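Local coordinates for lactate racemase apoprotein (Thermoanaerobacterium thermosaccharolyticum, PDB 2YJG) that interconverts the D- and L-isomers of lactate by means of a nickel pincer cofactor, a nicotinic acid mononucleotide derivative that this apoprotein lacks, at residues I66-D72 against V99-T105; S71-R75 against H108-T112; E139-I144 against E154-V160; L233-N238 against A250-S255; E39-K44 against I81-L85. All blocks are in the same frame, centred on the assembly; numbering follows the deposited sequence.

Contact 1. Residues I66-D72 against V99-T105; sequences IVIITSD and VKILIAT
A carboxylate, Asp72, follows a mostly apolar pair of buried parallel strands, 66-71 and 99-104, just beyond the paired residues. The axes come within 4.5 Å and cross at -34°, the twist of a beta-alpha-beta unit whose connection is helix 79-91. Residues pair in register from Ile66 with Val99 (CA-CA 4.7 Å) to Thr70 with Ile103 (5.0 Å). Backbone hydrogen bonds alternate: Lys100 N to Ile66 O, Ile68 N to Lys100 O and Leu102 N to Ile68 O, each 2.8 Å, Thr70 N to Leu102 O, 2.9 Å, and Ala104 N to Thr70 O, 2.7 Å. Beta-branched side chains favour this extended backbone. Ile68 (m, t) sets CD1 3.6 Å from Val99 CG1 under helix 79-91; on the other face, Val67 CG1 meets Leu102 CB at 3.8 Å and Ile69 CG2 meets Ala104 CB at 3.6 Å. Asp72 (chi1 p) hydrogen-bonds Thr74 through OD1 and His108 through OD2: polar groups gather at one end, consistent with a cofactor site there.

Contact 2. Residues S71-R75 against H108-T112; sequences SDHTR and HRGTT. With SO4 (sulfate ion), chain E.
Two loops at the C-terminal ends of neighbouring parallel strands probably form part of the active site, a usual location in alpha/beta folds. Asp72 to Arg75 make a type I turn, closed by Arg75 N to Asp72 O at 3.0 Å; by similarity all four residues bind the nickel cofactor. The facing segment 108-112 is extended, with His73 and Thr111 CA atoms 6.3 Å apart. Asp72, chi1 p and chi2 near 0°, divides its carboxylate: OD1 accepts from Thr74 OG1 (chi1 p) at 2.6 Å, while OD2 accepts from His108 ND1 at 2.8 Å, nearly linear and in the imidazole plane. That bond orients His108 (chi1 m, chi2 145°), a proton donor/acceptor by similarity, and puts the proton on ND1. His73, chi1 p and chi2 -64°, reaches across, ND1 hydrogen-bonding Thr111 OG1 (chi1 m) at 2.8 Å. The Arg109 guanidinium turns one face to His73 NE2, NH2 2.9 Å from NE2 at too poor an angle for a hydrogen bond; Arg109 NH1 hydrogen-bonds Gly110 O at 3.0 Å and forms a salt bridge with Glu115. Arg75, chi1 to chi3 all m, has a charge suited to anions: NE donates to O2 of a sulfate ion at 3.3 Å.

Contact 3. Residues E139-I144 against E154-V160; sequences ENMELI and EINKLAV
Segment 154-160 enters as the second strand of a beta hairpin and leaves as a helix, running antiparallel to strand 141-144; the short strand axes lie 4.3 Å apart at 137°. Glu154 opens it, forming a non-hydrogen-bonded pair with Leu143 (CA-CA 4.2 Å). Its methylene CG packs 4.2 Å from Leu143 CD1, and its carboxylate reaches Ser192, so a long side chain with a polar end suits this edge. Ile155 follows in a hydrogen-bonded pair with Glu142: Glu142 N to Ile155 O is 2.8 Å and Ile155 N to Glu142 O 3.0 Å. Ile155, chi1 p, also sets CG1 3.8 Å from Ile144 CD1 in the apolar part of the contact. Asn156 and Met141 form a non-hydrogen-bonded pair (CA-CA 4.5 Å), their side chains diverging; Asn156 is also the helix N-cap, OD1 accepting from Leu158 N at 3.1 Å, while its ND2 donates to His133. With the helix begun, Lys157 N to Asn140 O, 2.8 Å, adds one further backbone hydrogen bond beyond the paired strands; the aliphatic Lys157 CG passes 3.2 Å from Glu142 OE1. One turn on, Val160 (chi1 t) brings CG2 to 3.9 Å from Ile144 CG2. The hairpin is a surface excursion, coming in the chain between strands 129-132 and 164-170 of the mixed sheet; Asn156 rests on Leu102 and Leu158 on Lys100 of strand 99-104, and Ile155 touches Ile186 and Ala231 in loops.

Contact 4. Residues L233-N238 against A250-S255; sequences LAFILN and AFAGHS
The Phe235 ring (chi1 t, chi2 -89°) lies against strand 250-253, with Gly253 CA over its face, a CH-pi contact 4.0 Å from the ring centroid. Glycine suits this place: its phi/psi of 130/-132 would jam a CB against the preceding carbonyl. Small alanines leave room for larger neighbours: Phe235 CZ lies 3.9 Å from Ala252 CB, and Leu237 CD1 sits 4.1 Å from Ala252 CB and 4.3 Å from Ala250 CB. Helix 39-48 packs on this face through Val43 and Leu47. The backbones make an antiparallel beta hairpin, strands 233-241 and 247-253, at the edge of the mixed sheet; the short axes run 4.6 Å apart at 173°. Ile236 and Gly253 form one hydrogen-bonded pair, N to O 2.9 Å each way, and Asn238 and Phe251 another (Asn238 N to Phe251 O 2.8 Å, Phe251 N to Asn238 O 2.9 Å). Between them Leu237 and Ala252 make the non-hydrogen-bonded pair. Past the strand, Ser255 CB lies 3.6 Å from both Leu233 CD2 and Ile236 CG2. A water bridges Leu233 O (2.8 Å, donating) and Ser255 N (2.9 Å, accepting); His254 ND1 accepts from Glu256 N and Lys257 N, capping the turn into helix 257-270.

Contact 5. Residues E39-K44 against I81-L85; sequences EEDIVK and ITLPL
Apolar packing carries most of this meeting of helices 39-44 and 81-85, whose short axes approach to 10.1 Å and cross at -47°. Leu85 (m, t) points toward the other helix and puts CD1 3.6 Å from Val43 CG1, with the same CD1 3.8 Å from Glu40 O. Val43, chi1 t, is compact enough to sit buried between neighbours, its CG2 4.4 Å from Ile81 CG2. The nearest CA pairs are Glu40 with Ile81 at 6.6 Å, Val43 with Thr82 at 7.0 Å and Lys44 with Leu85 at 7.2 Å. These are two helices layered on one face of the mixed sheet in an alpha/beta arrangement, both resting on its edge hairpin: Val43 and Thr82 each touch Leu237 and Ile247. Pro84 kinks the second helix, since its nitrogen has no hydrogen to offer the preceding turn. Among the polar residues, Lys44 contributes its carbon stem, CD lying 4.1 Å from Leu85 CD2, while its NZ forms a salt bridge with Glu48. Glu39 OE1 accepts from Ile247 N and lies 3.5 Å from Ile81 CD1. Thr82 (chi1 p) has CG2 4.2 Å from Val43 CG2, while OG1 hydrogen-bonds Glu168.

How the contacts relate
Contacts 1 and 4 are buried and belong to the same mixed sheet, one parallel and inside it, the other antiparallel at its edge; both rely on backbone hydrogen bonds and apolar side chains. Contact 5 is partly buried and purely helical, so no backbone hydrogen bond joins its segments and packing does the work; it touches contact 4 through Val43 and Leu237, and contact 1 through Leu83 and Ile68. Contact 2, also partly buried, shares Ser71 and Asp72 with contact 1, but there polar side chains replace regular strand pairing. Contact 3 lies at the surface, mixing strand pairing with charged side chains, and meets contact 1 where Leu158 packs on Lys100.

Contact 1. Residues I66-D72 against V99-T105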
# COMPACT_ATOMS: atom_id res chain seq x y z
N ILE A 66 5.33 -20.52 -2.17
CA ILE A 66 5.29 -20.40 -0.70
C ILE A 66 4.26 -19.39 -0.22
O ILE A 66 4.07 -18.35 -0.83
CB ILE A 66 6.67 -20.03 -0.18
CG1 ILE A 66 7.69 -21.04 -0.73
CG2 ILE A 66 6.71 -20.01 1.35
CD1 ILE A 66 9.10 -20.75 -0.39
N VAL A 67 3.55 -19.73 0.85
CA VAL A 67 2.56 -18.84 1.44
C VAL A 67 2.97 -18.66 2.91
O VAL A 67 3.24 -19.65 3.58
CB VAL A 67 1.09 -19.37 1.31
CG1 VAL A 67 0.10 -18.50 2.16
CG2 VAL A 67 0.67 -19.48 -0.23
N ILE A 68 3.10 -17.42 3.34
CA ILE A 68 3.23 -17.11 4.77
C ILE A 68 1.92 -16.49 5.25
O ILE A 68 1.51 -15.44 4.72
CB ILE A 68 4.24 -16.05 5.04
CG1 ILE A 68 5.62 -16.42 4.46
CG2 ILE A 68 4.38 -15.76 6.56
CD1 ILE A 68 6.63 -15.25 4.49
N ILE A 69 1.33 -17.09 6.29
CA ILE A 69 0.11 -16.54 6.87
C ILE A 69 0.56 -15.56 7.95
O ILE A 69 1.46 -15.88 8.76
CB ILE A 69 -0.80 -17.58 7.50
CG1 ILE A 69 -1.27 -18.62 6.45
CG2 ILE A 69 -2.04 -16.87 8.06
CD1 ILE A 69 -2.04 -19.84 7.03
N THR A 70 -0.02 -14.35 7.92
CA THR A 70 0.25 -13.35 8.92
C THR A 70 -1.05 -12.88 9.52
O THR A 70 -2.14 -13.07 8.93
CB THR A 70 1.02 -12.16 8.31
OG1 THR A 70 1.61 -11.36 9.36
CG2 THR A 70 0.12 -11.28 7.49
N SER A 71 -0.96 -12.25 10.69
CA SER A 71 -2.10 -11.70 11.36
C SER A 71 -2.59 -10.36 10.79
O SER A 71 -1.91 -9.64 10.07
CB SER A 71 -1.85 -11.56 12.85
OG SER A 71 -1.70 -12.84 13.47
N ASP A 72 -3.80 -10.00 11.15
CA ASP A 72 -4.40 -8.81 10.61
C ASP A 72 -4.12 -7.54 11.38
O ASP A 72 -3.48 -7.59 12.39
CB ASP A 72 -5.89 -9.00 10.26
CG ASP A 72 -6.84 -9.03 11.47
OD1 ASP A 72 -6.44 -8.87 12.59
OD2 ASP A 72 -8.01 -9.24 11.24
N VAL A 99 6.71 -15.95 -2.99
CA VAL A 99 6.23 -15.91 -1.61
C VAL A 99 5.02 -15.00 -1.53
O VAL A 99 5.14 -13.81 -1.78
CB VAL A 99 7.26 -15.44 -0.62
CG1 VAL A 99 6.72 -15.56 0.88
CG2 VAL A 99 8.47 -16.22 -0.72
N LYS A 100 3.87 -15.56 -1.18
CA LYS A 100 2.65 -14.82 -0.96
C LYS A 100 2.38 -14.66 0.53
O LYS A 100 2.53 -15.60 1.28
CB LYS A 100 1.46 -15.51 -1.63
CG LYS A 100 1.36 -15.11 -3.09
CD LYS A 100 0.19 -15.60 -3.79
CE LYS A 100 0.50 -15.62 -5.30
NZ LYS A 100 -0.76 -15.71 -6.01
N ILE A 101 1.98 -13.47 0.95
CA ILE A 101 1.71 -13.23 2.35
C ILE A 101 0.21 -13.11 2.44
O ILE A 101 -0.36 -12.18 1.92
CB ILE A 101 2.50 -11.99 2.84
CG1 ILE A 101 4.00 -12.23 2.66
CG2 ILE A 101 2.26 -11.73 4.29
CD1 ILE A 101 4.85 -10.97 2.75
N LEU A 102 -0.40 -14.05 3.13
CA LEU A 102 -1.85 -14.16 3.24
C LEU A 102 -2.24 -13.65 4.61
O LEU A 102 -1.81 -14.22 5.60
CB LEU A 102 -2.24 -15.63 3.14
CG LEU A 102 -3.74 -16.00 3.24
CD1 LEU A 102 -4.68 -15.13 2.31
CD2 LEU A 102 -3.90 -17.46 3.03
N ILE A 103 -3.07 -12.60 4.66
CA ILE A 103 -3.49 -11.96 5.92
C ILE A 103 -4.69 -12.74 6.49
O ILE A 103 -5.72 -12.85 5.82
CB ILE A 103 -3.89 -10.50 5.71
CG1 ILE A 103 -2.76 -9.70 5.07
CG2 ILE A 103 -4.34 -9.83 7.03
CD1 ILE A 103 -1.56 -9.61 5.91
N ALA A 104 -4.54 -13.27 7.70
CA ALA A 104 -5.55 -14.12 8.36
C ALA A 104 -6.53 -13.22 9.06
O ALA A 104 -6.34 -12.88 10.22
CB ALA A 104 -4.86 -15.04 9.41
N THR A 105 -7.61 -12.86 8.38
CA THR A 105 -8.61 -11.94 8.91
C THR A 105 -9.66 -12.62 9.73
O THR A 105 -10.43 -11.94 10.41
CB THR A 105 -9.33 -11.28 7.72
OG1 THR A 105 -9.77 -12.35 6.87
CG2 THR A 105 -8.35 -10.41 6.91

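Contact 2. Residues S71-R75 against H108-T112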
# COMPACT_ATOMS: atom_id res chain seq x y z
N SER A 71 -0.96 -12.25 10.69
CA SER A 71 -2.10 -11.70 11.36
C SER A 71 -2.59 -10.36 10.79
O SER A 71 -1.91 -9.64 10.07
CB SER A 71 -1.85 -11.56 12.85
OG SER A 71 -1.70 -12.84 13.47
N ASP A 72 -3.80 -10.00 11.15
CA ASP A 72 -4.40 -8.81 10.61
C ASP A 72 -4.12 -7.54 11.38
O ASP A 72 -3.48 -7.59 12.39
CB ASP A 72 -5.89 -9.00 10.26
CG ASP A 72 -6.84 -9.03 11.47
OD1 ASP A 72 -6.44 -8.87 12.59
OD2 ASP A 72 -8.01 -9.24 11.24
N HIS A 73 -4.55 -6.42 10.82
CA HIS A 73 -4.46 -5.07 11.42
C HIS A 73 -4.98 -4.99 12.86
O HIS A 73 -4.57 -4.09 13.60
CB HIS A 73 -5.23 -4.03 10.55
CG HIS A 73 -6.69 -4.36 10.40
ND1 HIS A 73 -7.13 -5.49 9.75
CD2 HIS A 73 -7.80 -3.73 10.85
CE1 HIS A 73 -8.45 -5.55 9.81
NE2 HIS A 73 -8.88 -4.50 10.49
N THR A 74 -5.89 -5.87 13.26
CA THR A 74 -6.37 -5.90 14.64
C THR A 74 -5.43 -6.62 15.68
O THR A 74 -5.69 -6.56 16.88
CB THR A 74 -7.77 -6.53 14.77
OG1 THR A 74 -7.71 -7.96 14.72
CG2 THR A 74 -8.74 -6.01 13.66
N ARG A 75 -4.39 -7.32 15.22
CA ARG A 75 -3.54 -8.08 16.13
C ARG A 75 -2.23 -7.32 16.25
O ARG A 75 -1.81 -6.64 15.31
CB ARG A 75 -3.30 -9.51 15.63
CG ARG A 75 -4.57 -10.31 15.33
CD ARG A 75 -5.60 -10.35 16.44
NE ARG A 75 -5.15 -11.15 17.59
CZ ARG A 75 -5.13 -10.75 18.88
NH1 ARG A 75 -5.56 -9.54 19.28
NH2 ARG A 75 -4.68 -11.60 19.80
N HIS A 108 -13.17 -11.28 10.39
CA HIS A 108 -13.21 -9.84 10.29
C HIS A 108 -13.36 -9.35 8.85
O HIS A 108 -13.09 -10.07 7.86
CB HIS A 108 -11.95 -9.15 10.88
CG HIS A 108 -11.62 -9.55 12.28
ND1 HIS A 108 -10.31 -9.65 12.72
CD2 HIS A 108 -12.40 -9.88 13.34
CE1 HIS A 108 -10.31 -10.06 13.98
NE2 HIS A 108 -11.56 -10.19 14.38
N ARG A 109 -13.75 -8.10 8.74
CA ARG A 109 -13.73 -7.43 7.47
C ARG A 109 -12.27 -7.28 7.01
O ARG A 109 -11.35 -7.18 7.83
CB ARG A 109 -14.37 -6.06 7.59
CG ARG A 109 -13.77 -5.25 8.70
CD ARG A 109 -13.34 -3.89 8.24
NE ARG A 109 -12.61 -3.24 9.33
CZ ARG A 109 -11.31 -2.95 9.35
NH1 ARG A 109 -10.54 -3.22 8.30
NH2 ARG A 109 -10.81 -2.36 10.42
N GLY A 110 -12.08 -7.26 5.71
CA GLY A 110 -10.76 -7.16 5.13
C GLY A 110 -9.96 -5.96 5.58
O GLY A 110 -10.50 -4.89 5.79
N THR A 111 -8.67 -6.16 5.76
CA THR A 111 -7.75 -5.10 6.09
C THR A 111 -7.67 -4.13 4.91
O THR A 111 -7.55 -4.56 3.75
CB THR A 111 -6.34 -5.66 6.31
OG1 THR A 111 -6.38 -6.69 7.30
CG2 THR A 111 -5.41 -4.57 6.72
N THR A 112 -7.72 -2.83 5.20
CA THR A 112 -7.60 -1.83 4.16
C THR A 112 -6.13 -1.52 3.86
O THR A 112 -5.28 -1.88 4.62
CB THR A 112 -8.27 -0.56 4.55
OG1 THR A 112 -8.35 0.22 3.36
CG2 THR A 112 -7.47 0.19 5.58
S SO4 E . -4.62 -15.20 16.91
O1 SO4 E . -4.21 -15.96 15.72
O2 SO4 E . -3.72 -14.03 16.99
O3 SO4 E . -6.03 -14.72 16.90
O4 SO4 E . -4.46 -16.14 17.96

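Contact 3. Residues E139-I144 against E154-V160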
# COMPACT_ATOMS: atom_id res chain seq x y z
N GLU A 139 -15.87 -18.97 -3.19
CA GLU A 139 -15.12 -19.31 -4.39
C GLU A 139 -13.63 -19.45 -4.10
O GLU A 139 -12.92 -20.25 -4.76
CB GLU A 139 -15.32 -18.23 -5.47
CG GLU A 139 -14.75 -18.55 -6.87
CD GLU A 139 -14.73 -17.31 -7.79
OE1 GLU A 139 -15.54 -16.37 -7.57
OE2 GLU A 139 -13.88 -17.27 -8.71
N ASN A 140 -13.16 -18.67 -3.13
CA ASN A 140 -11.77 -18.80 -2.70
C ASN A 140 -11.48 -19.76 -1.53
O ASN A 140 -10.33 -19.82 -1.05
CB ASN A 140 -11.21 -17.43 -2.36
CG ASN A 140 -9.72 -17.43 -2.36
OD1 ASN A 140 -9.10 -18.08 -3.22
ND2 ASN A 140 -9.12 -16.72 -1.39
N MET A 141 -12.50 -20.50 -1.10
CA MET A 141 -12.39 -21.52 -0.04
C MET A 141 -12.35 -22.91 -0.65
O MET A 141 -12.98 -23.12 -1.69
CB MET A 141 -13.62 -21.49 0.88
CG MET A 141 -13.92 -20.19 1.58
SD MET A 141 -12.68 -19.81 2.82
CE MET A 141 -13.32 -18.30 3.37
N GLU A 142 -11.66 -23.84 0.00
CA GLU A 142 -11.68 -25.24 -0.38
C GLU A 142 -11.97 -26.17 0.79
O GLU A 142 -11.34 -26.08 1.84
CB GLU A 142 -10.35 -25.64 -0.99
CG GLU A 142 -10.32 -27.00 -1.63
CD GLU A 142 -9.08 -27.19 -2.51
OE1 GLU A 142 -8.69 -26.22 -3.20
OE2 GLU A 142 -8.50 -28.28 -2.49
N LEU A 143 -12.92 -27.08 0.61
CA LEU A 143 -13.14 -28.14 1.58
C LEU A 143 -11.93 -29.04 1.58
O LEU A 143 -11.50 -29.53 0.51
CB LEU A 143 -14.42 -28.92 1.24
CG LEU A 143 -14.79 -30.14 2.08
CD1 LEU A 143 -14.97 -29.80 3.61
CD2 LEU A 143 -16.07 -30.75 1.49
N ILE A 144 -11.31 -29.22 2.75
CA ILE A 144 -10.13 -30.08 2.85
C ILE A 144 -10.28 -31.26 3.78
O ILE A 144 -9.41 -32.10 3.84
CB ILE A 144 -8.89 -29.33 3.29
CG1 ILE A 144 -9.15 -28.49 4.55
CG2 ILE A 144 -8.32 -28.53 2.09
CD1 ILE A 144 -7.89 -28.20 5.36
N GLU A 154 -13.14 -25.87 5.80
CA GLU A 154 -12.95 -25.15 4.54
C GLU A 154 -11.93 -24.07 4.81
O GLU A 154 -12.13 -23.28 5.74
CB GLU A 154 -14.27 -24.53 4.07
CG GLU A 154 -15.38 -25.62 4.06
CD GLU A 154 -16.79 -25.10 4.00
OE1 GLU A 154 -17.09 -23.99 4.50
OE2 GLU A 154 -17.64 -25.86 3.45
N ILE A 155 -10.84 -24.06 4.05
CA ILE A 155 -9.85 -22.99 4.20
C ILE A 155 -9.51 -22.28 2.87
O ILE A 155 -9.85 -22.78 1.79
CB ILE A 155 -8.63 -23.42 4.98
CG1 ILE A 155 -7.83 -24.54 4.28
CG2 ILE A 155 -9.06 -23.94 6.39
CD1 ILE A 155 -6.43 -24.68 4.78
N ASN A 156 -8.87 -21.12 2.96
CA ASN A 156 -8.42 -20.38 1.76
C ASN A 156 -7.60 -21.27 0.80
O ASN A 156 -6.59 -21.93 1.20
CB ASN A 156 -7.57 -19.19 2.21
CG ASN A 156 -7.46 -18.11 1.16
OD1 ASN A 156 -6.85 -18.30 0.10
ND2 ASN A 156 -7.99 -16.94 1.49
N LYS A 157 -8.04 -21.26 -0.46
CA LYS A 157 -7.41 -22.06 -1.53
C LYS A 157 -5.92 -21.81 -1.75
O LYS A 157 -5.17 -22.70 -2.07
CB LYS A 157 -8.13 -21.77 -2.88
CG LYS A 157 -8.42 -23.07 -3.66
CD LYS A 157 -9.48 -22.91 -4.80
CE LYS A 157 -9.22 -21.68 -5.69
NZ LYS A 157 -10.22 -21.55 -6.84
N LEU A 158 -5.52 -20.57 -1.62
CA LEU A 158 -4.11 -20.21 -1.75
C LEU A 158 -3.26 -21.00 -0.80
O LEU A 158 -2.19 -21.47 -1.16
CB LEU A 158 -3.97 -18.73 -1.43
CG LEU A 158 -2.66 -18.10 -1.87
CD1 LEU A 158 -2.62 -18.00 -3.42
CD2 LEU A 158 -2.58 -16.73 -1.23
N ALA A 159 -3.73 -21.14 0.44
CA ALA A 159 -3.03 -21.94 1.44
C ALA A 159 -2.90 -23.42 1.05
O ALA A 159 -1.86 -24.04 1.26
CB ALA A 159 -3.75 -21.79 2.77
N VAL A 160 -3.99 -23.96 0.52
CA VAL A 160 -4.09 -25.35 0.10
C VAL A 160 -3.11 -25.60 -1.06
O VAL A 160 -2.32 -26.53 -1.02
CB VAL A 160 -5.52 -25.69 -0.39
CG1 VAL A 160 -5.57 -27.18 -0.76
CG2 VAL A 160 -6.62 -25.32 0.69

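Contact 4. Residues L233-N238 against A250-S255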
# COMPACT_ATOMS: atom_id res chain seq x y z
N LEU A 233 0.34 -27.01 7.54
CA LEU A 233 1.17 -25.98 8.17
C LEU A 233 2.49 -26.58 8.63
O LEU A 233 2.58 -27.34 9.61
CB LEU A 233 0.38 -25.29 9.34
CG LEU A 233 1.06 -24.14 10.08
CD1 LEU A 233 1.40 -22.97 9.11
CD2 LEU A 233 0.18 -23.62 11.26
N ALA A 234 3.55 -26.19 7.94
CA ALA A 234 4.85 -26.85 8.03
C ALA A 234 5.86 -26.16 8.94
O ALA A 234 6.82 -26.75 9.44
CB ALA A 234 5.42 -26.97 6.61
N PHE A 235 5.65 -24.88 9.18
CA PHE A 235 6.57 -24.07 9.99
C PHE A 235 5.81 -22.84 10.50
O PHE A 235 5.03 -22.22 9.75
CB PHE A 235 7.76 -23.63 9.12
CG PHE A 235 8.89 -23.02 9.86
CD1 PHE A 235 8.94 -21.66 10.12
CD2 PHE A 235 9.98 -23.80 10.24
CE1 PHE A 235 10.01 -21.12 10.79
CE2 PHE A 235 11.01 -23.27 10.88
CZ PHE A 235 11.06 -21.92 11.12
N ILE A 236 6.08 -22.50 11.77
CA ILE A 236 5.62 -21.24 12.37
C ILE A 236 6.77 -20.42 13.00
O ILE A 236 7.87 -20.96 13.33
CB ILE A 236 4.50 -21.49 13.40
CG1 ILE A 236 5.07 -22.08 14.70
CG2 ILE A 236 3.35 -22.36 12.76
CD1 ILE A 236 4.01 -22.09 15.88
N LEU A 237 6.55 -19.10 13.12
CA LEU A 237 7.41 -18.22 13.94
C LEU A 237 6.37 -17.54 14.79
O LEU A 237 5.48 -16.88 14.25
CB LEU A 237 8.19 -17.21 13.10
CG LEU A 237 8.75 -16.03 13.90
CD1 LEU A 237 9.83 -16.54 14.87
CD2 LEU A 237 9.25 -14.86 13.08
N ASN A 238 6.41 -17.78 16.08
CA ASN A 238 5.50 -17.05 17.00
C ASN A 238 6.32 -16.26 18.04
O ASN A 238 7.23 -16.82 18.63
CB ASN A 238 4.58 -18.01 17.75
CG ASN A 238 3.39 -18.47 16.96
OD1 ASN A 238 3.22 -18.22 15.76
ND2 ASN A 238 2.54 -19.19 17.65
N ALA A 250 10.75 -15.57 21.23
CA ALA A 250 10.33 -16.10 19.95
C ALA A 250 10.61 -17.58 19.84
O ALA A 250 11.65 -18.09 20.37
CB ALA A 250 11.01 -15.32 18.81
N PHE A 251 9.69 -18.27 19.16
CA PHE A 251 9.66 -19.71 19.01
C PHE A 251 9.31 -20.03 17.57
O PHE A 251 8.33 -19.52 17.05
CB PHE A 251 8.62 -20.32 19.98
CG PHE A 251 8.83 -19.92 21.38
CD1 PHE A 251 8.36 -18.70 21.83
CD2 PHE A 251 9.60 -20.73 22.27
CE1 PHE A 251 8.60 -18.26 23.14
CE2 PHE A 251 9.81 -20.30 23.56
CZ PHE A 251 9.31 -19.06 24.00
N ALA A 252 10.08 -20.93 16.95
CA ALA A 252 9.96 -21.26 15.56
C ALA A 252 10.10 -22.76 15.35
O ALA A 252 10.86 -23.43 16.10
CB ALA A 252 11.04 -20.50 14.76
N GLY A 253 9.40 -23.26 14.34
CA GLY A 253 9.49 -24.64 13.88
C GLY A 253 8.15 -25.30 13.73
O GLY A 253 7.23 -24.72 13.16
N HIS A 254 8.01 -26.52 14.27
CA HIS A 254 6.85 -27.35 14.10
C HIS A 254 5.62 -26.62 14.62
O HIS A 254 5.70 -25.97 15.69
CB HIS A 254 7.07 -28.64 14.88
CG HIS A 254 6.03 -29.67 14.70
ND1 HIS A 254 4.80 -29.63 15.34
CD2 HIS A 254 6.06 -30.84 14.01
CE1 HIS A 254 4.11 -30.70 15.00
NE2 HIS A 254 4.84 -31.44 14.19
N SER A 255 4.53 -26.65 13.87
CA SER A 255 3.40 -25.75 14.18
C SER A 255 2.78 -26.03 15.56
O SER A 255 2.22 -25.14 16.19
CB SER A 255 2.35 -25.77 13.08
OG SER A 255 1.44 -26.84 13.23
O HOH W 1 4.36 -28.29 11.54

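Contact 5. Residues E39-K44 against I81-L85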
# COMPACT_ATOMS: atom_id res chain seq x y z
N GLU A 39 15.29 -7.08 19.34
CA GLU A 39 14.12 -7.83 18.86
C GLU A 39 14.51 -8.70 17.67
O GLU A 39 14.12 -9.86 17.55
CB GLU A 39 13.00 -6.87 18.47
CG GLU A 39 12.46 -6.01 19.64
CD GLU A 39 11.28 -5.12 19.25
OE1 GLU A 39 10.16 -5.63 19.13
OE2 GLU A 39 11.47 -3.92 19.00
N GLU A 40 15.34 -8.13 16.80
CA GLU A 40 15.69 -8.83 15.58
C GLU A 40 16.50 -10.09 15.92
O GLU A 40 16.28 -11.14 15.35
CB GLU A 40 16.41 -7.82 14.62
CG GLU A 40 17.41 -8.37 13.65
CD GLU A 40 18.26 -7.26 13.03
OE1 GLU A 40 17.68 -6.26 12.54
OE2 GLU A 40 19.51 -7.39 13.07
N ASP A 41 17.47 -9.97 16.84
CA ASP A 41 18.27 -11.08 17.26
C ASP A 41 17.46 -12.14 17.98
O ASP A 41 17.80 -13.31 17.93
CB ASP A 41 19.45 -10.62 18.14
CG ASP A 41 20.58 -10.00 17.29
OD1 ASP A 41 20.59 -10.20 16.08
OD2 ASP A 41 21.41 -9.25 17.82
N ILE A 42 16.40 -11.76 18.67
CA ILE A 42 15.58 -12.78 19.34
C ILE A 42 14.92 -13.62 18.27
O ILE A 42 14.89 -14.84 18.35
CB ILE A 42 14.54 -12.13 20.26
CG1 ILE A 42 15.22 -11.57 21.49
CG2 ILE A 42 13.50 -13.13 20.65
CD1 ILE A 42 14.31 -10.81 22.33
N VAL A 43 14.38 -12.95 17.25
CA VAL A 43 13.74 -13.61 16.13
C VAL A 43 14.72 -14.53 15.37
O VAL A 43 14.43 -15.69 15.19
CB VAL A 43 13.04 -12.61 15.16
CG1 VAL A 43 12.43 -13.37 13.99
CG2 VAL A 43 11.98 -11.83 15.92
N LYS A 44 15.90 -14.03 14.99
CA LYS A 44 16.88 -14.87 14.29
C LYS A 44 17.29 -16.10 15.11
O LYS A 44 17.42 -17.20 14.57
CB LYS A 44 18.13 -14.08 13.94
CG LYS A 44 18.01 -13.07 12.82
CD LYS A 44 18.29 -13.75 11.47
CE LYS A 44 19.70 -14.39 11.35
NZ LYS A 44 19.81 -15.82 10.72
N ILE A 81 9.15 -6.29 11.77
CA ILE A 81 10.37 -6.92 12.19
C ILE A 81 10.42 -8.37 11.70
O ILE A 81 11.41 -8.82 11.10
CB ILE A 81 10.52 -6.89 13.70
CG1 ILE A 81 10.72 -5.43 14.20
CG2 ILE A 81 11.68 -7.81 14.08
CD1 ILE A 81 10.54 -5.23 15.71
N THR A 82 9.32 -9.08 11.88
CA THR A 82 9.31 -10.53 11.68
C THR A 82 9.24 -10.94 10.21
O THR A 82 9.95 -11.85 9.81
CB THR A 82 8.14 -11.18 12.43
OG1 THR A 82 6.93 -10.53 12.04
CG2 THR A 82 8.34 -11.09 13.96
N LEU A 83 8.41 -10.27 9.41
CA LEU A 83 8.29 -10.66 7.99
C LEU A 83 9.59 -10.57 7.17
O LEU A 83 9.88 -11.52 6.44
CB LEU A 83 7.15 -9.91 7.33
CG LEU A 83 5.78 -10.46 7.73
CD1 LEU A 83 4.67 -9.55 7.16
CD2 LEU A 83 5.60 -12.00 7.26
N PRO A 84 10.38 -9.46 7.29
CA PRO A 84 11.63 -9.46 6.53
C PRO A 84 12.57 -10.60 6.91
O PRO A 84 13.36 -11.08 6.07
CB PRO A 84 12.26 -8.13 6.89
CG PRO A 84 11.14 -7.22 7.12
CD PRO A 84 10.10 -8.11 7.84
N LEU A 85 12.56 -10.98 8.18
CA LEU A 85 13.48 -12.03 8.63
C LEU A 85 12.98 -13.38 8.17
O LEU A 85 13.76 -14.24 7.78
CB LEU A 85 13.63 -11.99 10.15
CG LEU A 85 14.34 -10.77 10.72
CD1 LEU A 85 14.15 -10.72 12.23
CD2 LEU A 85 15.77 -10.79 10.30